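Local coordinates for putative Type I topoisomerase (Deinococcus radiodurans, PDB 3M4A), which probably cuts and rejoins one strand of DNA without ATP, allowing strand passage, as a type IB topoisomerase, at residues A[255-260]-A[264-269]; A[268-273]-A[293-298]; A[316-321]-A[327-332]; A[97-102]-A[239-244]. One frame throughout, in Å; residues are numbered along the deposited sequence. Where two conformers were deposited one is given.

In the fold
The four contacts run through the helical part of the chain. Contacts 1 and 2 share helix 260-278, and their centres are about 8 Å apart. Tyr298 OH of contact 2 hydrogen-bonds Gly255 O of contact 1 at 2.7 Å. Contacts 3 and 4 also touch, with centres about 11 Å apart; Leu328 CD2 packs on Trp241 CH2 at 3.6 Å. Arg297 of contact 2 joins the two pairs, since its CG packs on Met331 CG of contact 3 at 3.9 Å. The nearest atoms of contacts 3 and 4 lie about 7 and 11 Å from the bound DNA. The nearest atom of contact 2 is about 24 Å from the DNA, and that of contact 1 about 28 Å.

Contact 1 (A[255-260]-A[264-269]); sequences GTESSE and KKVLVD
Glu257 and Val266 form the tight part of this contact. CG2 of Val266 meets CG of Glu257 at 3.8 Å, and Glu257 OE2 is close to the same methyl, at 4.0 Å. Glu257 is bent at chi2 (-64°), and the bend brings both CG and OE2 to that one methyl. Val266 is buried. It also packs on Leu251 and Gln254 of the preceding helix and on Tyr298 of helix 292-299.

The segment 255-260 is the loop between helix 235-254 and helix 260-278. Gly255 leaves the first helix with a positive phi of 101°. Ser259 is the N-cap of the second, and its OG makes a weak hydrogen bond to Gln262 N. Farther along that helix, Lys265 NZ and Asp269 OD2, one turn apart, form a close salt bridge of 2.6 Å.

The solvent side begins after the cap. Lys264 N donates to Glu260 O at 3.0 Å, a first-turn helical bond that is somewhat bent, with an N-H...O angle of 147°. The lysine chain then runs outward, extended beyond CG. Its CG passes 3.4 Å from Glu260 O, and its CE lies 3.8 Å from Glu260 OE2. Both side chains are exposed. Their charged ends are only loosely paired: Glu260 OE2 to Lys264 NZ is 3.9 Å, a long salt bridge.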
loop_
_atom_site.group_PDB
_atom_site.type_symbol
_atom_site.label_atom_id
_atom_site.label_comp_id
_atom_site.label_asym_id
_atom_site.label_seq_id
_atom_site.Cartn_x
_atom_site.Cartn_y
_atom_site.Cartn_z
ATOM N N GLY A 255 1.557 -7.238 24.237
ATOM C CA GLY A 255 1.766 -6.419 25.421
ATOM C C GLY A 255 3.236 -6.395 25.774
ATOM O O GLY A 255 4.002 -7.285 25.391
ATOM N N THR A 256 3.612 -5.367 26.525
ATOM C CA THR A 256 5.001 -5.140 26.905
ATOM C C THR A 256 5.446 -6.136 27.976
ATOM O O THR A 256 4.621 -6.790 28.633
ATOM C CB THR A 256 5.202 -3.702 27.415
ATOM O OG1 THR A 256 4.269 -3.427 28.462
ATOM C CG2 THR A 256 4.997 -2.680 26.287
ATOM N N GLU A 257 6.763 -6.259 28.108
ATOM C CA GLU A 257 7.385 -7.184 29.044
ATOM C C GLU A 257 8.193 -6.376 30.041
ATOM O O GLU A 257 8.716 -5.323 29.696
ATOM C CB GLU A 257 8.294 -8.152 28.297
ATOM C CG GLU A 257 7.551 -9.212 27.483
ATOM C CD GLU A 257 6.728 -10.151 28.353
ATOM O OE1 GLU A 257 7.040 -10.287 29.563
ATOM O OE2 GLU A 257 5.769 -10.761 27.834
ATOM N N SER A 258 8.305 -6.875 31.270
ATOM C CA SER A 258 9.036 -6.161 32.320
ATOM C C SER A 258 10.549 -6.234 32.127
ATOM O O SER A 258 11.252 -5.272 32.439
ATOM C CB SER A 258 8.653 -6.675 33.715
ATOM O OG SER A 258 8.677 -8.093 33.782
ATOM N N SER A 259 11.045 -7.357 31.615
ATOM C CA SER A 259 12.478 -7.513 31.364
ATOM C C SER A 259 12.774 -7.421 29.878
ATOM O O SER A 259 11.987 -7.876 29.046
ATOM C CB SER A 259 12.993 -8.834 31.930
ATOM O OG SER A 259 12.313 -9.941 31.374
ATOM N N GLU A 260 13.919 -6.833 29.551
ATOM C CA GLU A 260 14.306 -6.620 28.162
ATOM C C GLU A 260 14.579 -7.940 27.457
ATOM O O GLU A 260 14.356 -8.055 26.253
ATOM C CB GLU A 260 15.527 -5.706 28.078
ATOM C CG GLU A 260 16.000 -5.454 26.652
ATOM C CD GLU A 260 16.662 -4.102 26.456
ATOM O OE1 GLU A 260 16.405 -3.173 27.260
ATOM O OE2 GLU A 260 17.425 -3.964 25.472
ATOM N N LYS A 264 12.678 -9.243 24.085
ATOM C CA LYS A 264 13.352 -9.666 22.864
ATOM C C LYS A 264 12.813 -11.001 22.326
ATOM O O LYS A 264 12.817 -11.226 21.116
ATOM C CB LYS A 264 14.864 -9.716 23.073
ATOM C CG LYS A 264 15.498 -8.352 23.112
ATOM C CD LYS A 264 16.964 -8.460 23.444
ATOM C CE LYS A 264 17.639 -7.102 23.419
ATOM N NZ LYS A 264 19.019 -7.175 23.996
ATOM N N LYS A 265 12.343 -11.870 23.217
ATOM C CA LYS A 265 11.668 -13.103 22.812
ATOM C C LYS A 265 10.368 -12.787 22.057
ATOM O O LYS A 265 10.019 -13.468 21.088
ATOM C CB LYS A 265 11.332 -13.964 24.035
ATOM C CG LYS A 265 10.661 -15.301 23.695
ATOM C CD LYS A 265 9.707 -15.803 24.779
ATOM C CE LYS A 265 8.321 -15.157 24.687
ATOM N NZ LYS A 265 7.614 -15.540 23.435
ATOM N N VAL A 266 9.639 -11.783 22.528
ATOM C CA VAL A 266 8.390 -11.386 21.865
ATOM C C VAL A 266 8.704 -10.848 20.464
ATOM O O VAL A 266 7.978 -11.130 19.495
ATOM C CB VAL A 266 7.590 -10.327 22.673
ATOM C CG1 VAL A 266 6.286 -9.947 21.933
ATOM C CG2 VAL A 266 7.275 -10.831 24.091
ATOM N N LEU A 267 9.785 -10.086 20.354
ATOM C CA LEU A 267 10.216 -9.565 19.057
ATOM C C LEU A 267 10.514 -10.697 18.072
ATOM O O LEU A 267 10.177 -10.591 16.898
ATOM C CB LEU A 267 11.426 -8.645 19.203
ATOM C CG LEU A 267 11.202 -7.326 19.948
ATOM C CD1 LEU A 267 12.482 -6.506 19.922
ATOM C CD2 LEU A 267 10.037 -6.528 19.350
ATOM N N VAL A 268 11.142 -11.776 18.543
ATOM C CA VAL A 268 11.380 -12.955 17.685
ATOM C C VAL A 268 10.061 -13.516 17.155
ATOM O O VAL A 268 9.928 -13.739 15.950
ATOM C CB VAL A 268 12.175 -14.069 18.435
ATOM C CG1 VAL A 268 12.192 -15.378 17.634
ATOM C CG2 VAL A 268 13.583 -13.591 18.719
ATOM N N ASP A 269 9.085 -13.713 18.036
ATOM C CA ASP A 269 7.768 -14.219 17.639
ATOM C C ASP A 269 7.083 -13.289 16.637
ATOM O O ASP A 269 6.446 -13.745 15.685
ATOM C CB ASP A 269 6.852 -14.381 18.849
ATOM C CG ASP A 269 7.237 -15.553 19.734
ATOM O OD1 ASP A 269 7.904 -16.497 19.252
ATOM O OD2 ASP A 269 6.836 -15.534 20.912
#

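Contact 2 (A[268-273]-A[293-298]); sequences VDCVKF and VIFDRY
Helices 260-278 and 292-299 face each other through Cys270 and Phe295, whose CA atoms are the nearest pair of the two segments at 9.8 Å. That gap is bridged by side chains alone, and no hydrogen bond crosses it. Phe295 spans most of it. Its CG is anti to its own carbonyl carbon (chi1 -75°), and the ring reaches out with its far end against the other helix.

Two residues of one helical turn receive the ring. Val271 CG2 lies at the ring edge, in the plane, and is 3.6 Å from CZ of Phe295. CE2 of Phe295 is equally close, so the methyl sits against the bond between the two carbons. Cys270 lies near another ring atom, with SG 4.0 Å from CE1 of Phe295. The sulfur approaches obliquely, 5.2 Å from the ring centroid of Phe295 and 72° off the ring normal. It is a Cys sulfur-aromatic contact of modest closeness. All three residues are buried.

Other helices close in around them. Leu267, one turn earlier on helix 260-278, also touches the Phe295 ring. Cys270 packs on Ala247 and Tyr250 of helix 235-254. On the same short helix as Phe295, Arg297 is tied to helix 323-337 by a salt bridge to Glu335 and a hydrogen bond to Ser334.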
loop_
_atom_site.group_PDB
_atom_site.type_symbol
_atom_site.label_atom_id
_atom_site.label_comp_id
_atom_site.label_asym_id
_atom_site.label_seq_id
_atom_site.Cartn_x
_atom_site.Cartn_y
_atom_site.Cartn_z
ATOM N N VAL A 268 11.142 -11.776 18.543
ATOM C CA VAL A 268 11.380 -12.955 17.685
ATOM C C VAL A 268 10.061 -13.516 17.155
ATOM O O VAL A 268 9.928 -13.739 15.950
ATOM C CB VAL A 268 12.175 -14.069 18.435
ATOM C CG1 VAL A 268 12.192 -15.378 17.634
ATOM C CG2 VAL A 268 13.583 -13.591 18.719
ATOM N N ASP A 269 9.085 -13.713 18.036
ATOM C CA ASP A 269 7.768 -14.219 17.639
ATOM C C ASP A 269 7.083 -13.289 16.637
ATOM O O ASP A 269 6.446 -13.745 15.685
ATOM C CB ASP A 269 6.852 -14.381 18.849
ATOM C CG ASP A 269 7.237 -15.553 19.734
ATOM O OD1 ASP A 269 7.904 -16.497 19.252
ATOM O OD2 ASP A 269 6.836 -15.534 20.912
ATOM N N CYS A 270 7.208 -11.988 16.879
ATOM C CA CYS A 270 6.640 -10.964 16.001
ATOM C C CYS A 270 7.213 -11.052 14.590
ATOM O O CYS A 270 6.453 -11.099 13.618
ATOM C CB CYS A 270 6.887 -9.581 16.605
ATOM S SG CYS A 270 6.377 -8.174 15.605
ATOM N N VAL A 271 8.543 -11.103 14.481
ATOM C CA VAL A 271 9.209 -11.198 13.190
ATOM C C VAL A 271 8.759 -12.440 12.429
ATOM O O VAL A 271 8.518 -12.370 11.234
ATOM C CB VAL A 271 10.761 -11.165 13.315
ATOM C CG1 VAL A 271 11.431 -11.466 11.971
ATOM C CG2 VAL A 271 11.210 -9.804 13.839
ATOM N N LYS A 272 8.636 -13.558 13.133
ATOM C CA LYS A 272 8.222 -14.798 12.484
ATOM C C LYS A 272 6.762 -14.737 12.008
ATOM O O LYS A 272 6.438 -15.269 10.948
ATOM C CB LYS A 272 8.510 -15.997 13.395
ATOM C CG LYS A 272 10.004 -16.134 13.692
ATOM C CD LYS A 272 10.399 -17.495 14.237
ATOM C CE LYS A 272 9.818 -17.733 15.617
ATOM N NZ LYS A 272 10.558 -18.791 16.360
ATOM N N PHE A 273 5.902 -14.049 12.762
ATOM C CA PHE A 273 4.487 -13.898 12.389
ATOM C C PHE A 273 4.367 -13.040 11.137
ATOM O O PHE A 273 3.676 -13.399 10.194
ATOM C CB PHE A 273 3.689 -13.281 13.547
ATOM C CG PHE A 273 2.201 -13.406 13.406
ATOM C CD1 PHE A 273 1.490 -14.324 14.166
ATOM C CD2 PHE A 273 1.492 -12.580 12.530
ATOM C CE1 PHE A 273 0.121 -14.442 14.043
ATOM C CE2 PHE A 273 0.102 -12.684 12.404
ATOM C CZ PHE A 273 -0.581 -13.629 13.155
ATOM N N VAL A 293 12.206 1.296 14.430
ATOM C CA VAL A 293 11.646 2.214 15.406
ATOM C C VAL A 293 10.546 1.562 16.247
ATOM O O VAL A 293 10.470 1.779 17.448
ATOM C CB VAL A 293 11.152 3.511 14.726
ATOM C CG1 VAL A 293 10.361 4.387 15.715
ATOM C CG2 VAL A 293 12.352 4.278 14.146
ATOM N N ILE A 294 9.707 0.727 15.631
ATOM C CA ILE A 294 8.618 0.049 16.335
ATOM C C ILE A 294 9.144 -0.862 17.454
ATOM O O ILE A 294 8.570 -0.946 18.555
ATOM C CB ILE A 294 7.738 -0.742 15.304
ATOM C CG1 ILE A 294 6.726 0.204 14.645
ATOM C CG2 ILE A 294 7.011 -1.915 15.942
ATOM C CD1 ILE A 294 7.350 1.368 13.899
ATOM N N PHE A 295 10.255 -1.550 17.151
ATOM C CA PHE A 295 10.932 -2.442 18.104
ATOM C C PHE A 295 11.616 -1.637 19.218
ATOM O O PHE A 295 11.517 -2.006 20.383
ATOM C CB PHE A 295 11.956 -3.321 17.376
ATOM C CG PHE A 295 11.345 -4.450 16.578
ATOM C CD1 PHE A 295 9.969 -4.546 16.377
ATOM C CD2 PHE A 295 12.157 -5.421 16.023
ATOM C CE1 PHE A 295 9.430 -5.594 15.651
ATOM C CE2 PHE A 295 11.610 -6.481 15.285
ATOM C CZ PHE A 295 10.244 -6.548 15.103
ATOM N N ASP A 296 12.278 -0.539 18.856
ATOM C CA ASP A 296 12.841 0.402 19.851
ATOM C C ASP A 296 11.787 0.834 20.868
ATOM O O ASP A 296 11.988 0.741 22.086
ATOM C CB ASP A 296 13.410 1.661 19.194
ATOM C CG ASP A 296 14.672 1.408 18.388
ATOM O OD1 ASP A 296 15.364 0.381 18.597
ATOM O OD2 ASP A 296 14.956 2.260 17.531
ATOM N N ARG A 297 10.631 1.282 20.380
ATOM C CA ARG A 297 9.584 1.701 21.295
ATOM C C ARG A 297 9.112 0.561 22.189
ATOM O O ARG A 297 8.940 0.737 23.402
ATOM C CB ARG A 297 8.421 2.346 20.534
ATOM C CG ARG A 297 8.800 3.601 19.792
ATOM C CD ARG A 297 9.262 4.770 20.675
ATOM N NE ARG A 297 9.619 5.858 19.783
ATOM C CZ ARG A 297 10.804 5.999 19.186
ATOM N NH1 ARG A 297 11.789 5.138 19.431
ATOM N NH2 ARG A 297 11.019 6.997 18.346
ATOM N N TYR A 298 8.931 -0.626 21.611
ATOM C CA TYR A 298 8.516 -1.785 22.389
ATOM C C TYR A 298 9.494 -2.078 23.525
ATOM O O TYR A 298 9.088 -2.342 24.653
ATOM C CB TYR A 298 8.371 -3.012 21.485
ATOM C CG TYR A 298 7.861 -4.216 22.227
ATOM C CD1 TYR A 298 6.534 -4.281 22.652
ATOM C CD2 TYR A 298 8.711 -5.281 22.540
ATOM C CE1 TYR A 298 6.061 -5.378 23.346
ATOM C CE2 TYR A 298 8.248 -6.388 23.228
ATOM C CZ TYR A 298 6.929 -6.437 23.633
ATOM O OH TYR A 298 6.458 -7.528 24.331
#

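Contact 3 (A[316-321]-A[327-332]); sequences AELEGL and ALKRML
Lys329 and Arg330, which meet the loop 316-321, stand in a helical turn where Met331 N donates to Ala327 O at 2.8 Å. No polar bond crosses the contact itself. It is made by the carbon chains of the two basic residues and by two leucines.

Leu321 touches Lys329, with CD1 of the leucine 4.0 Å from CD of the lysine. The lysine chain is fully extended, with CG anti to its backbone N (chi1 -168°), and it crosses the leucine at about a right angle. This lays the middle of the lysine chain against the loop. Leu318 CD2 is a little farther from Lys329 CD, at 4.3 Å. Both methyls thus come to this one carbon from the loop side. The other methyl of Leu318, CD1, goes to Arg330 and lies 4.0 Å from its CD. Arg330 bends at chi3, and its NE makes a weak hydrogen bond to Tyr307 O. Lys329 also rests on Ala99 of helix 91-113, and Leu318 on Pro309.

The loop is shaped by two overlapping beta turns. A type I turn runs from Ala316 to Glu319, and a type II turn from Leu318 to Leu321, closed by Leu321 N to Leu318 O at 3.1 Å. Gly320 has the positive phi expected at the third position of a type II turn. Here the two overlapping turns link helix 312-316 to helix 323-337, on the protein surface near the DNA.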
loop_
_atom_site.group_PDB
_atom_site.type_symbol
_atom_site.label_atom_id
_atom_site.label_comp_id
_atom_site.label_asym_id
_atom_site.label_seq_id
_atom_site.Cartn_x
_atom_site.Cartn_y
_atom_site.Cartn_z
ATOM N N ALA A 316 -8.251 14.459 13.841
ATOM C CA ALA A 316 -8.673 14.868 12.508
ATOM C C ALA A 316 -7.585 14.734 11.455
ATOM O O ALA A 316 -7.881 14.445 10.287
ATOM C CB ALA A 316 -9.205 16.320 12.532
ATOM N N GLU A 317 -6.325 14.948 11.835
ATOM C CA GLU A 317 -5.201 14.862 10.903
ATOM C C GLU A 317 -4.902 13.423 10.473
ATOM O O GLU A 317 -4.115 13.195 9.551
ATOM C CB GLU A 317 -3.947 15.505 11.514
ATOM C CG GLU A 317 -3.931 17.027 11.417
ATOM C CD GLU A 317 -3.770 17.527 9.984
ATOM O OE1 GLU A 317 -2.649 17.448 9.435
ATOM O OE2 GLU A 317 -4.770 18.001 9.405
ATOM N N LEU A 318 -5.530 12.469 11.154
ATOM C CA LEU A 318 -5.378 11.036 10.863
ATOM C C LEU A 318 -6.552 10.495 10.023
ATOM O O LEU A 318 -6.662 9.276 9.820
ATOM C CB LEU A 318 -5.242 10.238 12.164
ATOM C CG LEU A 318 -4.098 10.652 13.095
ATOM C CD1 LEU A 318 -4.151 9.884 14.425
ATOM C CD2 LEU A 318 -2.755 10.489 12.428
ATOM N N GLU A 319 -7.422 11.377 9.529
ATOM C CA GLU A 319 -8.532 10.943 8.663
ATOM C C GLU A 319 -7.973 10.246 7.422
ATOM O O GLU A 319 -7.008 10.714 6.828
ATOM C CB GLU A 319 -9.408 12.133 8.231
ATOM C CG GLU A 319 -10.653 11.723 7.419
ATOM C CD GLU A 319 -11.328 12.877 6.675
ATOM O OE1 GLU A 319 -10.984 14.064 6.915
ATOM O OE2 GLU A 319 -12.213 12.582 5.827
ATOM N N GLY A 320 -8.590 9.131 7.036
ATOM C CA GLY A 320 -8.109 8.352 5.894
ATOM C C GLY A 320 -7.097 7.276 6.265
ATOM O O GLY A 320 -6.621 6.542 5.385
ATOM N N LEU A 321 -6.757 7.208 7.555
ATOM C CA LEU A 321 -5.957 6.127 8.142
ATOM C C LEU A 321 -6.823 5.338 9.095
ATOM O O LEU A 321 -7.742 5.870 9.732
ATOM C CB LEU A 321 -4.750 6.692 8.917
ATOM C CG LEU A 321 -3.752 7.525 8.115
ATOM C CD1 LEU A 321 -2.621 8.074 9.016
ATOM C CD2 LEU A 321 -3.160 6.714 6.997
ATOM N N ALA A 327 -2.045 5.656 14.796
ATOM C CA ALA A 327 -1.137 5.504 15.925
ATOM C C ALA A 327 0.277 5.193 15.438
ATOM O O ALA A 327 1.258 5.701 16.000
ATOM C CB ALA A 327 -1.636 4.457 16.895
ATOM N N LEU A 328 0.397 4.364 14.398
ATOM C CA LEU A 328 1.717 4.079 13.817
ATOM C C LEU A 328 2.399 5.341 13.269
ATOM O O LEU A 328 3.597 5.588 13.502
ATOM C CB LEU A 328 1.617 3.010 12.717
ATOM C CG LEU A 328 2.944 2.666 12.015
ATOM C CD1 LEU A 328 3.962 2.138 13.012
ATOM C CD2 LEU A 328 2.707 1.646 10.902
ATOM N N LYS A 329 1.639 6.152 12.548
ATOM C CA LYS A 329 2.167 7.395 12.033
ATOM C C LYS A 329 2.745 8.242 13.153
ATOM O O LYS A 329 3.845 8.750 13.030
ATOM C CB LYS A 329 1.102 8.201 11.313
ATOM C CG LYS A 329 1.715 9.345 10.520
ATOM C CD LYS A 329 0.708 10.194 9.821
ATOM C CE LYS A 329 1.437 11.194 8.930
ATOM N NZ LYS A 329 0.545 12.259 8.403
ATOM N N ARG A 330 1.984 8.375 14.230
ATOM C CA ARG A 330 2.415 9.170 15.380
ATOM C C ARG A 330 3.627 8.547 16.069
ATOM O O ARG A 330 4.541 9.274 16.485
ATOM C CB ARG A 330 1.256 9.368 16.341
ATOM C CG ARG A 330 0.221 10.326 15.789
ATOM C CD ARG A 330 -0.971 10.468 16.704
ATOM N NE ARG A 330 -0.584 10.966 18.015
ATOM C CZ ARG A 330 -0.342 12.237 18.306
ATOM N NH1 ARG A 330 -0.453 13.189 17.384
ATOM N NH2 ARG A 330 0.023 12.558 19.537
ATOM N N MET A 331 3.662 7.215 16.162
ATOM C CA MET A 331 4.859 6.541 16.702
ATOM C C MET A 331 6.097 6.832 15.860
ATOM O O MET A 331 7.171 7.139 16.408
ATOM C CB MET A 331 4.642 5.032 16.829
ATOM C CG MET A 331 5.829 4.294 17.404
ATOM S SD MET A 331 5.614 2.502 17.395
ATOM C CE MET A 331 4.650 2.259 18.868
ATOM N N LEU A 332 5.982 6.725 14.539
ATOM C CA LEU A 332 7.118 7.016 13.668
ATOM C C LEU A 332 7.539 8.477 13.790
ATOM O O LEU A 332 8.734 8.787 13.786
ATOM C CB LEU A 332 6.814 6.686 12.216
ATOM C CG LEU A 332 6.600 5.198 11.926
ATOM C CD1 LEU A 332 6.126 5.034 10.475
ATOM C CD2 LEU A 332 7.869 4.363 12.187
#

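Contact 4 (A[97-102]-A[239-244]); sequences RFAGAL and RTWGGT
Phe98 and Trp241 form an offset edge-to-face aromatic pair, the edge of Phe98 toward the indole face. The phenyl and five-membered ring centroids are 5.5 Å apart, with planes at 63°. CE2 of Phe98 also touches CB of Trp241 at 3.6 Å.

A CH-pi contact is the second kind. CD1 of Leu102 sits over one face of the indole, 4.0 Å from the centroid of the five-membered ring of Trp241 and 28° off its normal.

Plain apolar packing is the third. Ala99 CB touches the six-membered ring of Trp241 at CH2, at 3.5 Å. Phe98, Ala99 and Leu102 together thus span the indole from CB to its far end. With CG anti to its backbone N, Trp241 reaches across an axis separation of 11.2 Å between helix segments that cross at -98°.

Polar bonds lie outside the pair. Trp241 NE1 hydrogen-bonds Glu325 OE2, and Thr244 OG1 donates to Thr240 O within its own helix. The joint between helix 91-113 and helix 235-254 is therefore a buried apolar one. It rests on dispersion and ring packing, while the bond to Glu325 satisfies the indole N-H and probably helps fix the ring's rotation.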
loop_
_atom_site.group_PDB
_atom_site.type_symbol
_atom_site.label_atom_id
_atom_site.label_comp_id
_atom_site.label_asym_id
_atom_site.label_seq_id
_atom_site.Cartn_x
_atom_site.Cartn_y
_atom_site.Cartn_z
ATOM N N ARG A 97 6.148 9.734 5.509
ATOM C CA ARG A 97 5.674 10.433 4.334
ATOM C C ARG A 97 4.653 9.595 3.560
ATOM O O ARG A 97 3.642 10.114 3.100
ATOM C CB ARG A 97 6.835 10.837 3.431
ATOM C CG ARG A 97 6.465 11.911 2.424
ATOM C CD ARG A 97 6.201 13.286 3.076
ATOM N NE ARG A 97 7.428 13.937 3.527
ATOM C CZ ARG A 97 8.262 14.634 2.753
ATOM N NH1 ARG A 97 8.033 14.775 1.453
ATOM N NH2 ARG A 97 9.343 15.191 3.283
ATOM N N PHE A 98 4.905 8.296 3.445
ATOM C CA PHE A 98 3.924 7.388 2.830
ATOM C C PHE A 98 2.572 7.454 3.558
ATOM O O PHE A 98 1.520 7.521 2.915
ATOM C CB PHE A 98 4.455 5.958 2.823
ATOM C CG PHE A 98 3.550 4.974 2.140
ATOM C CD1 PHE A 98 3.360 5.033 0.775
ATOM C CD2 PHE A 98 2.906 3.972 2.859
ATOM C CE1 PHE A 98 2.553 4.131 0.117
ATOM C CE2 PHE A 98 2.085 3.047 2.205
ATOM C CZ PHE A 98 1.897 3.141 0.842
ATOM N N ALA A 99 2.585 7.474 4.892
ATOM C CA ALA A 99 1.355 7.590 5.670
ATOM C C ALA A 99 0.641 8.904 5.367
ATOM O O ALA A 99 -0.587 8.977 5.404
ATOM C CB ALA A 99 1.663 7.487 7.164
ATOM N N GLY A 100 1.417 9.932 5.041
ATOM C CA GLY A 100 0.857 11.207 4.581
ATOM C C GLY A 100 0.155 11.165 3.230
ATOM O O GLY A 100 -0.702 12.025 2.964
ATOM N N ALA A 101 0.518 10.194 2.386
ATOM C CA ALA A 101 -0.064 10.005 1.047
ATOM C C ALA A 101 -1.274 9.065 1.060
ATOM O O ALA A 101 -2.021 9.001 0.096
ATOM C CB ALA A 101 0.979 9.470 0.071
ATOM N N LEU A 102 -1.465 8.323 2.143
ATOM C CA LEU A 102 -2.532 7.317 2.157
ATOM C C LEU A 102 -3.940 7.928 2.183
ATOM O O LEU A 102 -4.834 7.383 1.569
ATOM C CB LEU A 102 -2.353 6.338 3.325
ATOM C CG LEU A 102 -1.237 5.285 3.192
ATOM C CD1 LEU A 102 -1.050 4.537 4.527
ATOM C CD2 LEU A 102 -1.534 4.324 2.053
ATOM N N ARG A 239 4.034 -3.084 1.366
ATOM C CA ARG A 239 4.545 -4.218 2.131
ATOM C C ARG A 239 5.430 -3.792 3.296
ATOM O O ARG A 239 5.341 -4.366 4.372
ATOM C CB ARG A 239 5.248 -5.225 1.217
ATOM C CG ARG A 239 4.234 -6.077 0.472
ATOM C CD ARG A 239 4.844 -6.832 -0.690
ATOM N NE ARG A 239 5.919 -7.742 -0.269
ATOM C CZ ARG A 239 5.730 -8.945 0.273
ATOM N NH1 ARG A 239 4.509 -9.412 0.505
ATOM N NH2 ARG A 239 6.785 -9.692 0.579
ATOM N N THR A 240 6.235 -2.749 3.108
ATOM C CA THR A 240 7.033 -2.209 4.205
ATOM C C THR A 240 6.134 -1.481 5.236
ATOM O O THR A 240 6.246 -1.712 6.431
ATOM C CB THR A 240 8.144 -1.270 3.696
ATOM O OG1 THR A 240 7.575 -0.191 2.947
ATOM C CG2 THR A 240 9.141 -2.036 2.816
ATOM N N TRP A 241 5.215 -0.639 4.770
ATOM C CA TRP A 241 4.224 -0.037 5.672
ATOM C C TRP A 241 3.372 -1.104 6.350
ATOM O O TRP A 241 3.241 -1.125 7.574
ATOM C CB TRP A 241 3.318 0.938 4.912
ATOM C CG TRP A 241 2.179 1.472 5.723
ATOM C CD1 TRP A 241 0.857 1.085 5.652
ATOM C CD2 TRP A 241 2.240 2.492 6.725
ATOM N NE1 TRP A 241 0.104 1.815 6.531
ATOM C CE2 TRP A 241 0.921 2.678 7.217
ATOM C CE3 TRP A 241 3.275 3.266 7.264
ATOM C CZ2 TRP A 241 0.616 3.598 8.218
ATOM C CZ3 TRP A 241 2.963 4.198 8.253
ATOM C CH2 TRP A 241 1.652 4.348 8.731
ATOM N N GLY A 242 2.789 -2.008 5.562
ATOM C CA GLY A 242 1.933 -3.056 6.129
ATOM C C GLY A 242 2.635 -4.033 7.043
ATOM O O GLY A 242 2.081 -4.411 8.079
ATOM N N GLY A 243 3.860 -4.434 6.697
ATOM C CA GLY A 243 4.672 -5.245 7.606
ATOM C C GLY A 243 4.957 -4.582 8.948
ATOM O O GLY A 243 4.842 -5.208 9.990
ATOM N N THR A 244 5.298 -3.296 8.898
ATOM C CA THR A 244 5.560 -2.489 10.083
ATOM C C THR A 244 4.273 -2.340 10.926
ATOM O O THR A 244 4.309 -2.503 12.150
ATOM C CB THR A 244 6.134 -1.125 9.700
ATOM O OG1 THR A 244 7.390 -1.311 9.031
ATOM C CG2 THR A 244 6.332 -0.218 10.928
#